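PDB 1JAD: phospholipase C beta from Meleagris gallopavo, which belongs to the phospholipase C beta family and is represented here by its C-terminal portion, an elongated, mostly helical coiled-coil-like dimer. Local coordinates for residues A22-Q25 with Q26-L29; K36-K39 with E40-E43; Q209-E212 with G213-Q217. All coordinates share one frame; numbering follows the deposited sequence.

Contact 1 of 3, residues A22-Q25 with Q26-L29; sequences AELQ and QMKL
Leu24 and Met27, the latter a selenomethionine, lie side by side and point the same way, with Leu24 CD2 3.7 Å from Met27 SE. The first torsion of Met27 (chi1 -59°) and its extended second (chi2 -175°) place the selenium beside Leu24, and the bend at chi3 only turns CE aside. On the way, Met27 CG passes 3.7 Å from Glu23 O, a plain van der Waals approach.

The Gln26 side chain folds back on the preceding backbone. Its CG packs 3.1 Å from Ala22 O, a close approach, while the bend at chi2 (-52°) carries the amide over the carbonyl group of Gln25. There Gln26 NE2 comes within 2.9 Å of Gln25 O, but at an angle too poor for a hydrogen bond.

Two weak backbone bonds accompany this course: Gln26 N reaches Glu23 O at 3.4 Å, and Met27 N reaches Leu24 O, also at 3.4 Å. The second closes a type I beta turn from Leu24 to Met27. Both span three residues, where the regular turn of an alpha helix would span four. Helix 75-155 lies alongside: Leu24 rests on Ala117 and Gln25 on Ile113, and Met27 reaches Leu116 and Lys120, so the apolar pair belongs to a face turned to that helix. Met27, which ends the turn, is also the N-cap of the next helix. The whole is a break between two helices, in which short helix 21-24 ends in a type I beta turn and long helix 28-64 begins from the Met27 N-cap.

Contact 2 of 3, residues K36-K39 with E40-E43; sequences KQEK and ELKE
Lys36 and Glu40 open a set of oppositely charged side chains spaced four residues apart, in which lysine carbons lie against a carboxylate oxygen while the charged atoms stay separate. The Lys36 chain, fully extended from a CG anti to the backbone N (chi1 177°), passes Glu40 obliquely, and its CG and CE both lie 3.8 Å from Glu40 OE2. Lys36 NZ stops 4.8 Å from that oxygen, too far for a salt bridge, although some longer-range attraction is likely. Glu38 and Lys42 meet at about a right angle, with Lys42 CE 3.9 Å and Lys42 NZ 5.0 Å from Glu38 OE2. In the third pair, Lys39 CB lies 4.0 Å from Glu43 OE2; the Lys39 chain bends repeatedly, and its NZ, 5.4 Å from the same Glu43 OE2, makes no contact with it.

Oxygen atoms border the Leu41 side chain. Glu38 bends at chi2 (51°), which brings its carboxylate across the leucine with OE1 3.5 Å from Leu41 CD1. Leu41 CG also lies over the backbone, 3.4 Å from Gln37 O. Glu43 CG likewise packs against a backbone oxygen, Lys39 O.

The segment is one regular stretch of helix 28-64, among the long helices of this elongated helical domain. Lys36, Lys39 and Lys42 are exposed, while Glu40, Gln37 and Leu41 reach helix 75-155: Glu40 OE1 forms a salt bridge with Arg101, Gln37 NE2 is hydrogen-bonded to both Glu108 OE1 and His105 O, and Leu41 packs on Lys102 and His105.

Backbone hydrogen bonds supply the frame. Glu40 N donates to Lys36 O, and this oxygen also accepts from Lys39 N. Leu41 N and Glu43 N bond to Gln37 O and Lys39 O, whereas the two bonds from Lys42 N are weak.

Contact 3 of 3, residues Q209-E212 with G213-Q217; sequences QEKE and GQLQQ
Glu212 and Gln216 cross obliquely one helical turn apart, their carboxylate and amide planes 65° from each other. Glu212 CG, anti to the backbone N (chi1 175°), is brought to 3.7 Å from Gln216 CD. The carboxylate is well supplied with partners: Glu212 OE1 is hydrogen-bonded to Thr110 OG1, on helix 75-155, and Glu212 OE2 accepts from Gln194 NE2 of the second subunit. A buried charged group is thus satisfied both from within its own chain and from the neighbouring one.

This part of helix 161-245 therefore sits where the antiparallel helix pairing within one chain meets the dimer interface. Leu215 packs on Ala106 and Gln109 of helix 75-155, and Gln216 touches Gln194 of the second subunit.

Along the backbone, four carbonyls each receive a donor four residues on. Glu212 O takes Gln216 N at 2.9 Å in a nearly straight bond (168°), and Lys211 O takes Leu215 N, also at 2.9 Å. Lys211 O has a second, weak donor in Gln214 N, whose stronger bond is to Glu210 O. Gly213 N donates to Gln209 O at 2.9 Å. Outside this frame, Lys211 bends at chi2 and lays its CE 4.1 Å from Leu215 CG, while Gln214 CG rests 3.4 Å from Glu210 O.

How the contacts relate
All three contacts are local and lie at the surface, each with just one buried residue among those that touch, and all place side chains against helix 75-155. Contacts 1 and 2 share helix 28-64, contact 1 at its start and contact 2 farther along, with centres about 19 Å apart; contact 3 belongs to helix 161-245, its centre about 17 Å from that of contact 1. The chemistry follows position. The helix break of contact 1 has an apolar pair and weak turn bonds, contact 2 has charged chains with regular helix bonds, and contact 3 alone reaches the second subunit, through the Glu212 carboxylate and packing by Gln209 and Gln216.

Contact 1 of 3, residues A22-Q25 with Q26-L29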
ATOM      1  N   ALA A  22       3.465 -10.749 -12.625  1.00 43.59           N
ATOM      2  CA  ALA A  22       3.743 -12.104 -13.089  1.00 42.94           C
ATOM      3  C   ALA A  22       4.501 -12.910 -12.053  1.00 43.22           C
ATOM      4  O   ALA A  22       4.176 -14.068 -11.796  1.00 43.62           O
ATOM      5  CB  ALA A  22       4.538 -12.058 -14.386  1.00 42.32           C
ATOM      6  N   GLU A  23       5.526 -12.302 -11.469  1.00 44.31           N
ATOM      7  CA  GLU A  23       6.326 -12.976 -10.454  1.00 45.44           C
ATOM      8  C   GLU A  23       5.486 -13.319  -9.224  1.00 44.94           C
ATOM      9  O   GLU A  23       5.617 -14.404  -8.652  1.00 44.32           O
ATOM     10  CB  GLU A  23       7.501 -12.087 -10.044  1.00 46.91           C
ATOM     11  CG  GLU A  23       8.477 -11.803 -11.178  1.00 50.60           C
ATOM     12  CD  GLU A  23       9.649 -10.943 -10.742  1.00 52.30           C
ATOM     13  OE1 GLU A  23      10.340 -11.318  -9.767  1.00 54.00           O
ATOM     14  OE2 GLU A  23       9.885  -9.897 -11.381  1.00 53.55           O
ATOM     15  N   LEU A  24       4.620 -12.389  -8.838  1.00 45.06           N
ATOM     16  CA  LEU A  24       3.751 -12.543  -7.675  1.00 45.70           C
ATOM     17  C   LEU A  24       2.629 -13.570  -7.828  1.00 46.35           C
ATOM     18  O   LEU A  24       2.246 -14.221  -6.855  1.00 45.26           O
ATOM     19  CB  LEU A  24       3.151 -11.187  -7.307  1.00 43.71           C
ATOM     20  CG  LEU A  24       4.195 -10.134  -6.940  1.00 43.74           C
ATOM     21  CD1 LEU A  24       3.528  -8.793  -6.684  1.00 43.36           C
ATOM     22  CD2 LEU A  24       4.956 -10.602  -5.714  1.00 42.75           C
ATOM     23  N   GLN A  25       2.097 -13.702  -9.042  1.00 47.98           N
ATOM     24  CA  GLN A  25       1.011 -14.646  -9.321  1.00 49.65           C
ATOM     25  C   GLN A  25       1.507 -16.084  -9.359  1.00 51.03           C
ATOM     26  O   GLN A  25       0.742 -16.997  -9.673  1.00 51.13           O
ATOM     27  CB  GLN A  25       0.358 -14.329 -10.670  1.00 48.18           C
ATOM     28  CG  GLN A  25      -0.341 -12.997 -10.745  1.00 48.02           C
ATOM     29  CD  GLN A  25      -0.767 -12.655 -12.157  1.00 47.53           C
ATOM     30  OE1 GLN A  25      -1.378 -11.615 -12.397  1.00 47.98           O
ATOM     31  NE2 GLN A  25      -0.442 -13.530 -13.103  1.00 46.97           N
ATOM     32  N   GLN A  26       2.783 -16.284  -9.051  1.00 52.75           N
ATOM     33  CA  GLN A  26       3.356 -17.619  -9.075  1.00 55.44           C
ATOM     34  C   GLN A  26       3.843 -18.084  -7.707  1.00 56.90           C
ATOM     35  O   GLN A  26       4.147 -19.258  -7.525  1.00 57.81           O
ATOM     36  CB  GLN A  26       4.504 -17.669 -10.081  1.00 55.75           C
ATOM     37  CG  GLN A  26       4.121 -17.181 -11.466  1.00 58.50           C
ATOM     38  CD  GLN A  26       2.872 -17.863 -11.999  1.00 61.40           C
ATOM     39  OE1 GLN A  26       2.811 -19.089 -12.098  1.00 62.55           O
ATOM     40  NE2 GLN A  26       1.866 -17.066 -12.349  1.00 62.84           N
HETATM   41  N   MSE A  27       3.919 -17.171  -6.745  1.00 58.54           N
HETATM   42  CA  MSE A  27       4.368 -17.532  -5.405  1.00 61.05           C
HETATM   43  C   MSE A  27       3.438 -18.596  -4.804  1.00 61.93           C
HETATM   44  O   MSE A  27       2.256 -18.659  -5.145  1.00 61.27           O
HETATM   45  CB  MSE A  27       4.414 -16.286  -4.507  1.00 61.10           C
HETATM   46  CG  MSE A  27       5.349 -15.190  -5.029  1.00 63.12           C
HETATM   47 SE   MSE A  27       5.557 -13.746  -3.930  1.00 62.98          SE
HETATM   48  CE  MSE A  27       6.346 -14.507  -2.493  1.00 64.78           C
ATOM     49  N   LYS A  28       3.984 -19.435  -3.922  1.00 62.63           N
ATOM     50  CA  LYS A  28       3.217 -20.505  -3.273  1.00 62.24           C
ATOM     51  C   LYS A  28       1.881 -20.042  -2.703  1.00 60.15           C
ATOM     52  O   LYS A  28       0.820 -20.413  -3.207  1.00 60.32           O
ATOM     53  CB  LYS A  28       4.034 -21.153  -2.145  1.00 64.70           C
ATOM     54  CG  LYS A  28       5.206 -22.009  -2.607  1.00 67.46           C
ATOM     55  CD  LYS A  28       6.025 -22.586  -1.435  1.00 70.16           C
ATOM     56  CE  LYS A  28       5.226 -23.527  -0.519  1.00 71.29           C
ATOM     57  NZ  LYS A  28       4.153 -22.844   0.264  1.00 71.79           N
ATOM     58  N   LEU A  29       1.939 -19.240  -1.642  1.00 57.49           N
ATOM     59  CA  LEU A  29       0.733 -18.736  -0.996  1.00 55.73           C
ATOM     60  C   LEU A  29      -0.346 -18.246  -1.966  1.00 53.39           C
ATOM     61  O   LEU A  29      -1.532 -18.539  -1.778  1.00 52.80           O
ATOM     62  CB  LEU A  29       1.083 -17.615  -0.012  1.00 56.66           C
ATOM     63  CG  LEU A  29       1.899 -17.989   1.226  1.00 57.56           C
ATOM     64  CD1 LEU A  29       3.257 -18.531   0.811  1.00 59.12           C
ATOM     65  CD2 LEU A  29       2.062 -16.761   2.113  1.00 57.66           C
TER

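Contact 2 of 3, residues K36-K39 with E40-E43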
ATOM      1  N   LYS A  36      -7.726 -22.891  -3.318  1.00 52.11           N
ATOM      2  CA  LYS A  36      -8.798 -22.914  -2.338  1.00 52.59           C
ATOM      3  C   LYS A  36     -10.058 -22.310  -2.927  1.00 53.35           C
ATOM      4  O   LYS A  36     -11.132 -22.905  -2.867  1.00 54.31           O
ATOM      5  CB  LYS A  36      -8.418 -22.141  -1.078  1.00 52.39           C
ATOM      6  CG  LYS A  36      -9.554 -22.098  -0.071  1.00 53.18           C
ATOM      7  CD  LYS A  36      -9.144 -21.512   1.267  1.00 52.31           C
ATOM      8  CE  LYS A  36     -10.313 -21.593   2.238  1.00 53.64           C
ATOM      9  NZ  LYS A  36     -10.000 -21.042   3.582  1.00 53.77           N
ATOM     10  N   GLN A  37      -9.919 -21.123  -3.505  1.00 53.65           N
ATOM     11  CA  GLN A  37     -11.053 -20.439  -4.100  1.00 52.83           C
ATOM     12  C   GLN A  37     -11.743 -21.313  -5.135  1.00 53.13           C
ATOM     13  O   GLN A  37     -12.960 -21.236  -5.295  1.00 54.22           O
ATOM     14  CB  GLN A  37     -10.612 -19.122  -4.751  1.00 52.06           C
ATOM     15  CG  GLN A  37      -9.925 -18.156  -3.792  1.00 51.96           C
ATOM     16  CD  GLN A  37      -9.629 -16.805  -4.423  1.00 50.78           C
ATOM     17  OE1 GLN A  37      -9.076 -16.727  -5.522  1.00 50.05           O
ATOM     18  NE2 GLN A  37      -9.975 -15.735  -3.719  1.00 48.11           N
ATOM     19  N   GLU A  38     -10.982 -22.145  -5.839  1.00 53.67           N
ATOM     20  CA  GLU A  38     -11.587 -23.003  -6.849  1.00 55.24           C
ATOM     21  C   GLU A  38     -12.321 -24.168  -6.199  1.00 55.46           C
ATOM     22  O   GLU A  38     -13.199 -24.780  -6.806  1.00 56.04           O
ATOM     23  CB  GLU A  38     -10.538 -23.523  -7.831  1.00 58.04           C
ATOM     24  CG  GLU A  38     -11.136 -24.356  -8.959  1.00 61.98           C
ATOM     25  CD  GLU A  38     -12.296 -23.647  -9.654  1.00 64.49           C
ATOM     26  OE1 GLU A  38     -12.082 -22.552 -10.221  1.00 66.37           O
ATOM     27  OE2 GLU A  38     -13.426 -24.186  -9.628  1.00 65.83           O
ATOM     28  N   LYS A  39     -11.956 -24.476  -4.961  1.00 55.40           N
ATOM     29  CA  LYS A  39     -12.616 -25.541  -4.223  1.00 54.83           C
ATOM     30  C   LYS A  39     -13.983 -25.006  -3.830  1.00 52.92           C
ATOM     31  O   LYS A  39     -14.992 -25.698  -3.938  1.00 53.61           O
ATOM     32  CB  LYS A  39     -11.822 -25.894  -2.965  1.00 57.17           C
ATOM     33  CG  LYS A  39     -10.485 -26.572  -3.235  1.00 59.40           C
ATOM     34  CD  LYS A  39     -10.680 -27.975  -3.794  1.00 61.11           C
ATOM     35  CE  LYS A  39     -11.424 -28.869  -2.800  1.00 61.81           C
ATOM     36  NZ  LYS A  39     -10.691 -29.018  -1.502  1.00 61.04           N
ATOM     37  N   GLU A  40     -14.000 -23.758  -3.374  1.00 50.09           N
ATOM     38  CA  GLU A  40     -15.234 -23.099  -2.967  1.00 48.08           C
ATOM     39  C   GLU A  40     -16.252 -23.021  -4.106  1.00 47.43           C
ATOM     40  O   GLU A  40     -17.459 -23.121  -3.869  1.00 47.71           O
ATOM     41  CB  GLU A  40     -14.935 -21.686  -2.451  1.00 47.20           C
ATOM     42  CG  GLU A  40     -14.209 -21.633  -1.118  1.00 47.18           C
ATOM     43  CD  GLU A  40     -13.818 -20.210  -0.728  1.00 49.69           C
ATOM     44  OE1 GLU A  40     -14.676 -19.305  -0.839  1.00 48.63           O
ATOM     45  OE2 GLU A  40     -12.657 -19.998  -0.295  1.00 52.57           O
ATOM     46  N   LEU A  41     -15.773 -22.835  -5.334  1.00 46.21           N
ATOM     47  CA  LEU A  41     -16.670 -22.750  -6.479  1.00 46.65           C
ATOM     48  C   LEU A  41     -17.349 -24.083  -6.798  1.00 48.33           C
ATOM     49  O   LEU A  41     -18.484 -24.104  -7.275  1.00 48.41           O
ATOM     50  CB  LEU A  41     -15.926 -22.258  -7.723  1.00 45.31           C
ATOM     51  CG  LEU A  41     -15.351 -20.840  -7.748  1.00 46.69           C
ATOM     52  CD1 LEU A  41     -14.758 -20.568  -9.127  1.00 44.47           C
ATOM     53  CD2 LEU A  41     -16.448 -19.825  -7.448  1.00 46.82           C
ATOM     54  N   LYS A  42     -16.654 -25.193  -6.550  1.00 50.28           N
ATOM     55  CA  LYS A  42     -17.220 -26.512  -6.822  1.00 51.86           C
ATOM     56  C   LYS A  42     -18.222 -26.906  -5.744  1.00 52.46           C
ATOM     57  O   LYS A  42     -19.197 -27.604  -6.022  1.00 51.57           O
ATOM     58  CB  LYS A  42     -16.109 -27.556  -6.930  1.00 54.13           C
ATOM     59  CG  LYS A  42     -15.192 -27.321  -8.119  1.00 58.02           C
ATOM     60  CD  LYS A  42     -14.079 -28.354  -8.214  1.00 59.64           C
ATOM     61  CE  LYS A  42     -13.139 -28.032  -9.373  1.00 59.89           C
ATOM     62  NZ  LYS A  42     -12.021 -29.005  -9.483  1.00 60.93           N
ATOM     63  N   GLU A  43     -17.980 -26.446  -4.519  1.00 53.11           N
ATOM     64  CA  GLU A  43     -18.872 -26.723  -3.400  1.00 54.78           C
ATOM     65  C   GLU A  43     -20.197 -26.008  -3.633  1.00 54.85           C
ATOM     66  O   GLU A  43     -21.267 -26.571  -3.389  1.00 55.31           O
ATOM     67  CB  GLU A  43     -18.238 -26.243  -2.099  1.00 57.51           C
ATOM     68  CG  GLU A  43     -16.945 -26.968  -1.760  1.00 63.41           C
ATOM     69  CD  GLU A  43     -16.251 -26.389  -0.537  1.00 67.10           C
ATOM     70  OE1 GLU A  43     -16.898 -26.322   0.536  1.00 68.93           O
ATOM     71  OE2 GLU A  43     -15.060 -26.008  -0.647  1.00 66.65           O
TER

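Contact 3 of 3, residues Q209-E212 with G213-Q217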
ATOM      1  N   GLN A 209      -4.909  -3.787  -9.184  1.00 26.59           N
ATOM      2  CA  GLN A 209      -6.291  -3.322  -9.082  1.00 28.11           C
ATOM      3  C   GLN A 209      -6.990  -3.473 -10.424  1.00 30.56           C
ATOM      4  O   GLN A 209      -8.205  -3.688 -10.506  1.00 32.38           O
ATOM      5  CB  GLN A 209      -6.305  -1.866  -8.637  1.00 24.91           C
ATOM      6  CG  GLN A 209      -5.550  -1.659  -7.347  1.00 25.59           C
ATOM      7  CD  GLN A 209      -5.381  -0.199  -6.998  1.00 24.77           C
ATOM      8  OE1 GLN A 209      -4.909   0.592  -7.815  1.00 24.87           O
ATOM      9  NE2 GLN A 209      -5.741   0.166  -5.776  1.00 25.42           N
ATOM     10  N   GLU A 210      -6.196  -3.364 -11.476  1.00 31.87           N
ATOM     11  CA  GLU A 210      -6.678  -3.487 -12.839  1.00 31.32           C
ATOM     12  C   GLU A 210      -7.088  -4.948 -13.043  1.00 28.78           C
ATOM     13  O   GLU A 210      -8.109  -5.240 -13.655  1.00 27.47           O
ATOM     14  CB  GLU A 210      -5.542  -3.088 -13.776  1.00 35.19           C
ATOM     15  CG  GLU A 210      -5.905  -2.902 -15.218  1.00 42.93           C
ATOM     16  CD  GLU A 210      -4.715  -2.403 -16.011  1.00 47.68           C
ATOM     17  OE1 GLU A 210      -4.191  -1.312 -15.667  1.00 47.24           O
ATOM     18  OE2 GLU A 210      -4.302  -3.106 -16.964  1.00 49.71           O
ATOM     19  N   LYS A 211      -6.284  -5.863 -12.513  1.00 27.57           N
ATOM     20  CA  LYS A 211      -6.576  -7.290 -12.607  1.00 28.61           C
ATOM     21  C   LYS A 211      -7.906  -7.561 -11.884  1.00 30.05           C
ATOM     22  O   LYS A 211      -8.838  -8.138 -12.461  1.00 30.57           O
ATOM     23  CB  LYS A 211      -5.442  -8.092 -11.961  1.00 28.52           C
ATOM     24  CG  LYS A 211      -5.705  -9.580 -11.761  1.00 31.25           C
ATOM     25  CD  LYS A 211      -5.934 -10.314 -13.069  1.00 35.51           C
ATOM     26  CE  LYS A 211      -6.120 -11.813 -12.828  1.00 36.43           C
ATOM     27  NZ  LYS A 211      -6.486 -12.581 -14.058  1.00 36.10           N
ATOM     28  N   GLU A 212      -8.004  -7.127 -10.630  1.00 28.93           N
ATOM     29  CA  GLU A 212      -9.231  -7.338  -9.881  1.00 29.44           C
ATOM     30  C   GLU A 212     -10.404  -6.776 -10.664  1.00 29.73           C
ATOM     31  O   GLU A 212     -11.465  -7.405 -10.751  1.00 30.49           O
ATOM     32  CB  GLU A 212      -9.158  -6.649  -8.525  1.00 30.28           C
ATOM     33  CG  GLU A 212     -10.448  -6.734  -7.732  1.00 29.11           C
ATOM     34  CD  GLU A 212     -10.404  -5.873  -6.487  1.00 29.15           C
ATOM     35  OE1 GLU A 212      -9.516  -6.085  -5.641  1.00 33.97           O
ATOM     36  OE2 GLU A 212     -11.253  -4.972  -6.351  1.00 30.16           O
ATOM     37  N   GLY A 213     -10.210  -5.593 -11.237  1.00 28.57           N
ATOM     38  CA  GLY A 213     -11.262  -4.967 -12.017  1.00 26.99           C
ATOM     39  C   GLY A 213     -11.764  -5.879 -13.119  1.00 28.40           C
ATOM     40  O   GLY A 213     -12.970  -5.987 -13.366  1.00 27.99           O
ATOM     41  N   GLN A 214     -10.840  -6.561 -13.784  1.00 29.24           N
ATOM     42  CA  GLN A 214     -11.229  -7.442 -14.864  1.00 31.03           C
ATOM     43  C   GLN A 214     -11.914  -8.705 -14.356  1.00 31.10           C
ATOM     44  O   GLN A 214     -12.879  -9.180 -14.965  1.00 29.78           O
ATOM     45  CB  GLN A 214     -10.009  -7.745 -15.732  1.00 32.96           C
ATOM     46  CG  GLN A 214      -9.535  -6.499 -16.489  1.00 37.18           C
ATOM     47  CD  GLN A 214      -8.172  -6.666 -17.140  1.00 41.37           C
ATOM     48  OE1 GLN A 214      -7.673  -5.754 -17.810  1.00 42.45           O
ATOM     49  NE2 GLN A 214      -7.555  -7.829 -16.937  1.00 45.00           N
ATOM     50  N   LEU A 215     -11.439  -9.241 -13.236  1.00 31.68           N
ATOM     51  CA  LEU A 215     -12.068 -10.428 -12.671  1.00 31.94           C
ATOM     52  C   LEU A 215     -13.517 -10.092 -12.352  1.00 33.80           C
ATOM     53  O   LEU A 215     -14.439 -10.734 -12.866  1.00 33.91           O
ATOM     54  CB  LEU A 215     -11.351 -10.879 -11.398  1.00 31.20           C
ATOM     55  CG  LEU A 215     -10.072 -11.705 -11.571  1.00 32.14           C
ATOM     56  CD1 LEU A 215      -9.437 -11.978 -10.210  1.00 31.90           C
ATOM     57  CD2 LEU A 215     -10.411 -13.021 -12.266  1.00 31.67           C
ATOM     58  N   GLN A 216     -13.716  -9.070 -11.522  1.00 34.82           N
ATOM     59  CA  GLN A 216     -15.060  -8.649 -11.143  1.00 35.48           C
ATOM     60  C   GLN A 216     -15.935  -8.447 -12.384  1.00 36.08           C
ATOM     61  O   GLN A 216     -17.080  -8.906 -12.441  1.00 34.85           O
ATOM     62  CB  GLN A 216     -14.975  -7.373 -10.302  1.00 37.42           C
ATOM     63  CG  GLN A 216     -14.071  -7.569  -9.098  1.00 39.78           C
ATOM     64  CD  GLN A 216     -14.120  -6.435  -8.099  1.00 43.35           C
ATOM     65  OE1 GLN A 216     -13.897  -5.272  -8.443  1.00 43.20           O
ATOM     66  NE2 GLN A 216     -14.398  -6.773  -6.839  1.00 45.44           N
ATOM     67  N   GLN A 217     -15.376  -7.771 -13.380  1.00 37.10           N
ATOM     68  CA  GLN A 217     -16.057  -7.522 -14.641  1.00 36.67           C
ATOM     69  C   GLN A 217     -16.551  -8.852 -15.204  1.00 35.26           C
ATOM     70  O   GLN A 217     -17.719  -8.996 -15.569  1.00 35.11           O
ATOM     71  CB  GLN A 217     -15.066  -6.871 -15.605  1.00 41.36           C
ATOM     72  CG  GLN A 217     -15.562  -6.591 -17.011  1.00 44.90           C
ATOM     73  CD  GLN A 217     -14.507  -5.847 -17.829  1.00 51.32           C
ATOM     74  OE1 GLN A 217     -13.364  -6.308 -17.960  1.00 52.00           O
ATOM     75  NE2 GLN A 217     -14.882  -4.690 -18.379  1.00 52.90           N
TER